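Local coordinates for protein metal-dependent hydrolase (Lactobacillus plantarum, PDB 2F6K) that probably catalyses a metal-dependent decarboxylation, as aminocarboxymuconate-semialdehyde decarboxylases of the amidohydrolase superfamily do, at residues G242-P246 and R247-T251; P135-E138 and R139-Q142; I167-P170 and V171-G175. All coordinates share one frame; numbering follows the deposited sequence.

How the interactions relate
Followed from the N terminus, interaction 2 comes first (135-142), then interaction 3 (167-175), then interaction 1 (242-251); they stand in series along the chain, none nested in or crossing another. Each is the junction where a loop turns into a helix; in interactions 3 and 1 the loop comes from a strand of the parallel eight-stranded barrel. Interaction 2 leads from the hairpin 126-131 into helix 138-145, interaction 3 brings the loop after strand 150-154 into helix 171-189, and interaction 1 links strand 237-239 to helix 248-252. Interactions 1 and 3, with centres about 19 Å apart, both touch the second subunit, whereas interaction 2 lies across the chain's centre from interaction 1 and meets the third.

Interaction 1 (G242-P246 and R247-T251); sequences GAVLP and RQLPT
Val-244 O receives the N-H of Leu-249 at 2.7 Å, in the carbonyl plane on a lone pair, and so closes the turn that starts helix 248-252. Ahead of it Ala-243 is the centre of an inverse gamma turn, and the peptide before Pro-246 is cis. A water completes the backbone link: it donates to Ala-243 O and accepts from Gln-248 N, each at 2.9 Å. Farther on, Arg-247 O takes both the backbone N and the hydroxyl OG1 of Thr-251. Among the side chains, Val-244 and Leu-249 run side by side, CB to CB at 3.8 Å. Arg-247 bends at chi3 (-85°), which folds its guanidinium back over the Pro-246 ring, with Pro-246 CG 3.6 Å above the guanidinium plane and towards its rim. The polar end continues to the second subunit, in a salt bridge with Asp-215 and a hydrogen bond to Ser-254 there. With an alanine in place of this arginine, Asp-215 of the second subunit would probably lose this cationic mate and one side of the proline ring would be uncovered. Val-244 and Gln-248 rest on Ala-206, and Leu-245 on Thr-285, placing the turn between strand 237-239 and helix 248-252, beside loops that follow strand 200-203 and helix 272-284.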
loop_
_atom_site.group_PDB
_atom_site.type_symbol
_atom_site.label_atom_id
_atom_site.label_comp_id
_atom_site.label_asym_id
_atom_site.label_seq_id
_atom_site.Cartn_x
_atom_site.Cartn_y
_atom_site.Cartn_z
ATOM N N GLY A 242 0.676 -20.885 -20.525
ATOM C CA GLY A 242 1.682 -19.835 -20.585
ATOM C C GLY A 242 2.956 -20.199 -21.322
ATOM O O GLY A 242 3.049 -21.260 -21.947
ATOM N N ALA A 243 3.946 -19.314 -21.235
ATOM C CA ALA A 243 5.236 -19.503 -21.898
ATOM C C ALA A 243 6.147 -20.427 -21.091
ATOM O O ALA A 243 7.222 -20.028 -20.639
ATOM C CB ALA A 243 5.907 -18.150 -22.099
ATOM N N VAL A 244 5.716 -21.671 -20.940
ATOM C CA VAL A 244 6.455 -22.660 -20.170
ATOM C C VAL A 244 7.738 -23.172 -20.813
ATOM O O VAL A 244 8.578 -23.760 -20.129
ATOM C CB VAL A 244 5.567 -23.867 -19.867
ATOM C CG1 VAL A 244 4.284 -23.403 -19.187
ATOM C CG2 VAL A 244 5.270 -24.620 -21.154
ATOM N N LEU A 245 7.891 -22.974 -22.116
ATOM C CA LEU A 245 9.099 -23.432 -22.797
ATOM C C LEU A 245 9.901 -22.214 -23.216
ATOM O O LEU A 245 9.336 -21.156 -23.471
ATOM C CB LEU A 245 8.744 -24.278 -24.025
ATOM C CG LEU A 245 7.972 -25.592 -23.814
ATOM C CD1 LEU A 245 7.594 -26.185 -25.168
ATOM C CD2 LEU A 245 8.824 -26.580 -23.013
ATOM N N PRO A 246 11.228 -22.353 -23.329
ATOM C CA PRO A 246 12.017 -23.566 -23.090
ATOM C C PRO A 246 12.647 -23.650 -21.699
ATOM O O PRO A 246 13.412 -24.572 -21.417
ATOM C CB PRO A 246 13.078 -23.472 -24.168
ATOM C CG PRO A 246 13.414 -22.011 -24.101
ATOM C CD PRO A 246 12.050 -21.328 -23.996
ATOM N N ARG A 247 12.326 -22.701 -20.828
ATOM C CA ARG A 247 12.927 -22.703 -19.504
ATOM C C ARG A 247 12.076 -23.129 -18.310
ATOM O O ARG A 247 12.470 -24.020 -17.559
ATOM C CB ARG A 247 13.540 -21.329 -19.231
ATOM C CG ARG A 247 14.874 -21.086 -19.946
ATOM C CD ARG A 247 15.202 -19.597 -19.997
ATOM N NE ARG A 247 14.558 -18.955 -21.141
ATOM C CZ ARG A 247 15.036 -19.009 -22.380
ATOM N NH1 ARG A 247 16.161 -19.666 -22.616
ATOM N NH2 ARG A 247 14.389 -18.433 -23.385
ATOM N N GLN A 248 10.920 -22.498 -18.138
ATOM C CA GLN A 248 10.048 -22.782 -17.001
ATOM C C GLN A 248 9.678 -24.245 -16.764
ATOM O O GLN A 248 10.035 -24.811 -15.735
ATOM C CB GLN A 248 8.767 -21.958 -17.098
ATOM C CG GLN A 248 8.034 -21.845 -15.770
ATOM C CD GLN A 248 6.686 -21.176 -15.902
ATOM O OE1 GLN A 248 6.135 -20.673 -14.926
ATOM N NE2 GLN A 248 6.144 -21.171 -17.115
ATOM N N LEU A 249 8.956 -24.853 -17.700
ATOM C CA LEU A 249 8.552 -26.246 -17.537
ATOM C C LEU A 249 9.717 -27.183 -17.221
ATOM O O LEU A 249 9.624 -27.992 -16.299
ATOM C CB LEU A 249 7.799 -26.740 -18.771
ATOM C CG LEU A 249 7.343 -28.202 -18.698
ATOM C CD1 LEU A 249 6.754 -28.511 -17.329
ATOM C CD2 LEU A 249 6.342 -28.465 -19.804
ATOM N N PRO A 250 10.825 -27.096 -17.983
ATOM C CA PRO A 250 11.979 -27.968 -17.716
ATOM C C PRO A 250 12.486 -27.854 -16.268
ATOM O O PRO A 250 12.863 -28.858 -15.655
ATOM C CB PRO A 250 13.011 -27.490 -18.734
ATOM C CG PRO A 250 12.143 -27.135 -19.913
ATOM C CD PRO A 250 11.017 -26.352 -19.244
ATOM N N THR A 251 12.498 -26.639 -15.722
ATOM C CA THR A 251 12.957 -26.459 -14.352
ATOM C C THR A 251 11.981 -27.152 -13.394
ATOM O O THR A 251 12.393 -27.897 -12.499
ATOM C CB THR A 251 13.068 -24.960 -13.981
ATOM O OG1 THR A 251 14.081 -24.336 -14.782
ATOM C CG2 THR A 251 13.443 -24.801 -12.514
HETATM O O HOH W 1 10.035 -20.793 -20.324
#

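Interaction 2 (P135-E138 and R139-Q142)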
loop_
_atom_site.group_PDB
_atom_site.type_symbol
_atom_site.label_atom_id
_atom_site.label_comp_id
_atom_site.label_asym_id
_atom_site.label_seq_id
_atom_site.Cartn_x
_atom_site.Cartn_y
_atom_site.Cartn_z
ATOM N N PRO A 135 -6.201 -18.698 7.565
ATOM C CA PRO A 135 -7.062 -19.429 8.501
ATOM C C PRO A 135 -8.500 -18.901 8.573
ATOM O O PRO A 135 -9.361 -19.481 9.246
ATOM C CB PRO A 135 -6.309 -19.316 9.830
ATOM C CG PRO A 135 -5.461 -18.088 9.660
ATOM C CD PRO A 135 -4.990 -18.206 8.242
ATOM N N VAL A 136 -8.757 -17.803 7.871
ATOM C CA VAL A 136 -10.088 -17.211 7.835
ATOM C C VAL A 136 -11.021 -18.168 7.106
ATOM O O VAL A 136 -12.244 -18.100 7.247
ATOM C CB VAL A 136 -10.062 -15.840 7.095
ATOM C CG1 VAL A 136 -11.463 -15.400 6.718
ATOM C CG2 VAL A 136 -9.432 -14.785 7.992
ATOM N N LEU A 137 -10.428 -19.075 6.334
ATOM C CA LEU A 137 -11.189 -20.039 5.547
ATOM C C LEU A 137 -11.005 -21.497 5.970
ATOM O O LEU A 137 -11.257 -22.403 5.180
ATOM C CB LEU A 137 -10.809 -19.891 4.067
ATOM C CG LEU A 137 -11.534 -18.892 3.149
ATOM C CD1 LEU A 137 -11.917 -17.649 3.886
ATOM C CD2 LEU A 137 -10.634 -18.546 1.973
ATOM N N GLU A 138 -10.574 -21.736 7.204
ATOM C CA GLU A 138 -10.375 -23.110 7.653
ATOM C C GLU A 138 -11.567 -24.019 7.391
ATOM O O GLU A 138 -11.415 -25.104 6.834
ATOM C CB GLU A 138 -10.043 -23.166 9.141
ATOM C CG GLU A 138 -8.688 -22.597 9.501
ATOM C CD GLU A 138 -8.252 -22.994 10.904
ATOM O OE1 GLU A 138 -9.126 -23.056 11.807
ATOM O OE2 GLU A 138 -7.036 -23.234 11.094
ATOM N N ARG A 139 -12.756 -23.589 7.793
ATOM C CA ARG A 139 -13.936 -24.421 7.591
ATOM C C ARG A 139 -14.124 -24.786 6.123
ATOM O O ARG A 139 -14.661 -25.851 5.807
ATOM C CB ARG A 139 -15.179 -23.720 8.148
ATOM C CG ARG A 139 -15.097 -23.517 9.661
ATOM C CD ARG A 139 -16.355 -22.901 10.239
ATOM N NE ARG A 139 -16.234 -22.676 11.679
ATOM C CZ ARG A 139 -15.562 -21.668 12.237
ATOM N NH1 ARG A 139 -14.941 -20.771 11.484
ATOM N NH2 ARG A 139 -15.508 -21.560 13.558
ATOM N N VAL A 140 -13.662 -23.914 5.229
ATOM C CA VAL A 140 -13.778 -24.179 3.799
ATOM C C VAL A 140 -12.812 -25.294 3.423
ATOM O O VAL A 140 -13.150 -26.176 2.637
ATOM C CB VAL A 140 -13.449 -22.928 2.940
ATOM C CG1 VAL A 140 -13.530 -23.278 1.457
ATOM C CG2 VAL A 140 -14.425 -21.809 3.253
ATOM N N TYR A 141 -11.609 -25.256 3.988
ATOM C CA TYR A 141 -10.612 -26.287 3.708
ATOM C C TYR A 141 -11.104 -27.649 4.201
ATOM O O TYR A 141 -10.992 -28.654 3.494
ATOM C CB TYR A 141 -9.272 -25.955 4.383
ATOM C CG TYR A 141 -8.779 -24.553 4.129
ATOM C CD1 TYR A 141 -9.017 -23.918 2.907
ATOM C CD2 TYR A 141 -8.057 -23.866 5.099
ATOM C CE1 TYR A 141 -8.555 -22.632 2.658
ATOM C CE2 TYR A 141 -7.584 -22.578 4.856
ATOM C CZ TYR A 141 -7.840 -21.968 3.635
ATOM O OH TYR A 141 -7.393 -20.691 3.389
ATOM N N GLN A 142 -11.657 -27.677 5.410
ATOM C CA GLN A 142 -12.160 -28.918 5.987
ATOM C C GLN A 142 -13.203 -29.570 5.087
ATOM O O GLN A 142 -13.154 -30.771 4.847
ATOM C CB GLN A 142 -12.742 -28.649 7.370
ATOM C CG GLN A 142 -11.756 -27.983 8.300
ATOM C CD GLN A 142 -12.374 -27.600 9.627
ATOM O OE1 GLN A 142 -13.538 -27.201 9.695
ATOM N NE2 GLN A 142 -11.592 -27.703 10.693
#
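Tyr-141 folds back over Leu-137, one helical turn earlier. Its CB lies 3.4 Å from Glu-138 O; with CG anti to the carbonyl carbon (chi1 -50°), the ring is directed back towards the helix start. Leu-137 O sits 3.3 Å above the ring plane, over its centre, while CD2 approaches Glu-138 CA. At the far end CZ packs on Leu-137 CB at 3.6 Å, and OH, also close to that CB, is hydrogen-bonded to Ser-134 O. Leu-137 is the N-cap residue of helix 138-145, a helix on the outside of the TIM barrel. The carbonyl O of Leu-137 takes the N-H of Tyr-141, with 3.1 Å between O and N, as well as a weak bond from Val-140 N. The next bond of the first turn, Gln-142 N to Glu-138 O, is 3.0 Å long. Leu-137 and Val-140 lie side by side, CG to CG2 at 4.1 Å, and Val-140 also packs on helix 102-114. Around the tyrosine, Phe-132 and Phe-192 make edge-to-face contacts with its ring. The charged ends have partners beyond this turn: Glu-138 forms a salt bridge with Lys-195, and Arg-139 with Glu-102.

Interaction 3 (I167-P170 and V171-G175); sequences IDLP and VPLLG
Leu-169 and Pro-170 meet the first turn of helix 171-189 residue by residue. Val-171 leads into it, its backbone hydrogen-bonded to that of Asp-28 and its side chain reaching Glu-157. Pro-172 comes next, its CD 4.1 Å from Pro-170 CB; having no N-H, it donates no bond to the carbonyl of Pro-170. That donor is Leu-173 N, which meets Pro-170 O at 3.3 Å from well above the carbonyl plane (53° out of it), away from a lone-pair direction. The Leu-173 side chain runs alongside the Pro-170 ring, and with CG anti to the carbonyl carbon (chi1 -61°) its CD1 touches both Pro-170 CD and Leu-169 CD1, each at 3.9 Å. Leu-174 approaches Leu-169 at about a right angle, CB against CD2 at 3.9 Å. The two methyls of Leu-169 are thereby divided between successive helix residues. At Gly-175 the absence of a side chain matters, since a CB there would clash with Val-171 O. Tyr-220 of the second subunit packs on Leu-169, Pro-170 and Leu-173, and NE of Arg-216 of that subunit hydrogen-bonds to Pro-172 O. The Pro-172 side chain is about 8 Å from the manganese ion, so this turn lies near the metal site. Between the two segments, the chemistry implies a join held chiefly by leucine and proline carbons, with a single backbone hydrogen bond across it.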
loop_
_atom_site.group_PDB
_atom_site.type_symbol
_atom_site.label_atom_id
_atom_site.label_comp_id
_atom_site.label_asym_id
_atom_site.label_seq_id
_atom_site.Cartn_x
_atom_site.Cartn_y
_atom_site.Cartn_z
ATOM N N ILE A 167 5.044 0.862 -14.263
ATOM C CA ILE A 167 3.808 1.579 -14.553
ATOM C C ILE A 167 3.129 1.111 -15.839
ATOM O O ILE A 167 3.731 1.119 -16.914
ATOM C CB ILE A 167 4.054 3.105 -14.649
ATOM C CG1 ILE A 167 4.432 3.654 -13.269
ATOM C CG2 ILE A 167 2.803 3.810 -15.189
ATOM C CD1 ILE A 167 4.662 5.167 -13.238
ATOM N N ASP A 168 1.868 0.707 -15.702
ATOM C CA ASP A 168 1.044 0.228 -16.811
ATOM C C ASP A 168 1.391 -1.158 -17.344
ATOM O O ASP A 168 0.879 -1.568 -18.389
ATOM C CB ASP A 168 1.058 1.236 -17.964
ATOM C CG ASP A 168 0.395 2.542 -17.594
ATOM O OD1 ASP A 168 -0.767 2.494 -17.123
ATOM O OD2 ASP A 168 1.032 3.609 -17.771
ATOM N N LEU A 169 2.257 -1.881 -16.642
ATOM C CA LEU A 169 2.613 -3.231 -17.080
ATOM C C LEU A 169 1.410 -4.116 -16.779
ATOM O O LEU A 169 0.984 -4.202 -15.626
ATOM C CB LEU A 169 3.824 -3.757 -16.309
ATOM C CG LEU A 169 4.248 -5.168 -16.717
ATOM C CD1 LEU A 169 4.875 -5.107 -18.101
ATOM C CD2 LEU A 169 5.226 -5.742 -15.696
ATOM N N PRO A 170 0.830 -4.767 -17.805
ATOM C CA PRO A 170 -0.331 -5.624 -17.539
ATOM C C PRO A 170 -0.062 -6.580 -16.369
ATOM O O PRO A 170 1.023 -7.150 -16.252
ATOM C CB PRO A 170 -0.543 -6.340 -18.874
ATOM C CG PRO A 170 -0.109 -5.306 -19.871
ATOM C CD PRO A 170 1.166 -4.764 -19.241
ATOM N N VAL A 171 -1.062 -6.724 -15.502
ATOM C CA VAL A 171 -0.973 -7.568 -14.317
ATOM C C VAL A 171 -0.605 -9.034 -14.563
ATOM O O VAL A 171 0.181 -9.614 -13.812
ATOM C CB VAL A 171 -2.299 -7.519 -13.523
ATOM C CG1 VAL A 171 -2.232 -8.450 -12.317
ATOM C CG2 VAL A 171 -2.575 -6.088 -13.084
ATOM N N PRO A 172 -1.173 -9.654 -15.609
ATOM C CA PRO A 172 -0.870 -11.059 -15.903
ATOM C C PRO A 172 0.594 -11.368 -16.247
ATOM O O PRO A 172 1.039 -12.506 -16.085
ATOM C CB PRO A 172 -1.808 -11.379 -17.069
ATOM C CG PRO A 172 -2.969 -10.480 -16.826
ATOM C CD PRO A 172 -2.278 -9.181 -16.458
ATOM N N LEU A 173 1.329 -10.363 -16.717
ATOM C CA LEU A 173 2.726 -10.550 -17.099
ATOM C C LEU A 173 3.703 -10.777 -15.944
ATOM O O LEU A 173 4.628 -11.566 -16.073
ATOM C CB LEU A 173 3.201 -9.366 -17.944
ATOM C CG LEU A 173 2.470 -9.126 -19.272
ATOM C CD1 LEU A 173 3.145 -7.977 -20.008
ATOM C CD2 LEU A 173 2.500 -10.378 -20.129
ATOM N N LEU A 174 3.507 -10.093 -14.822
ATOM C CA LEU A 174 4.393 -10.258 -13.675
ATOM C C LEU A 174 3.599 -10.388 -12.366
ATOM O O LEU A 174 3.954 -11.175 -11.482
ATOM C CB LEU A 174 5.358 -9.069 -13.576
ATOM C CG LEU A 174 6.237 -9.042 -12.321
ATOM C CD1 LEU A 174 7.240 -10.186 -12.372
ATOM C CD2 LEU A 174 6.948 -7.709 -12.219
ATOM N N GLY A 175 2.522 -9.613 -12.256
ATOM C CA GLY A 175 1.698 -9.647 -11.061
ATOM C C GLY A 175 1.128 -11.015 -10.730
ATOM O O GLY A 175 1.219 -11.481 -9.587
#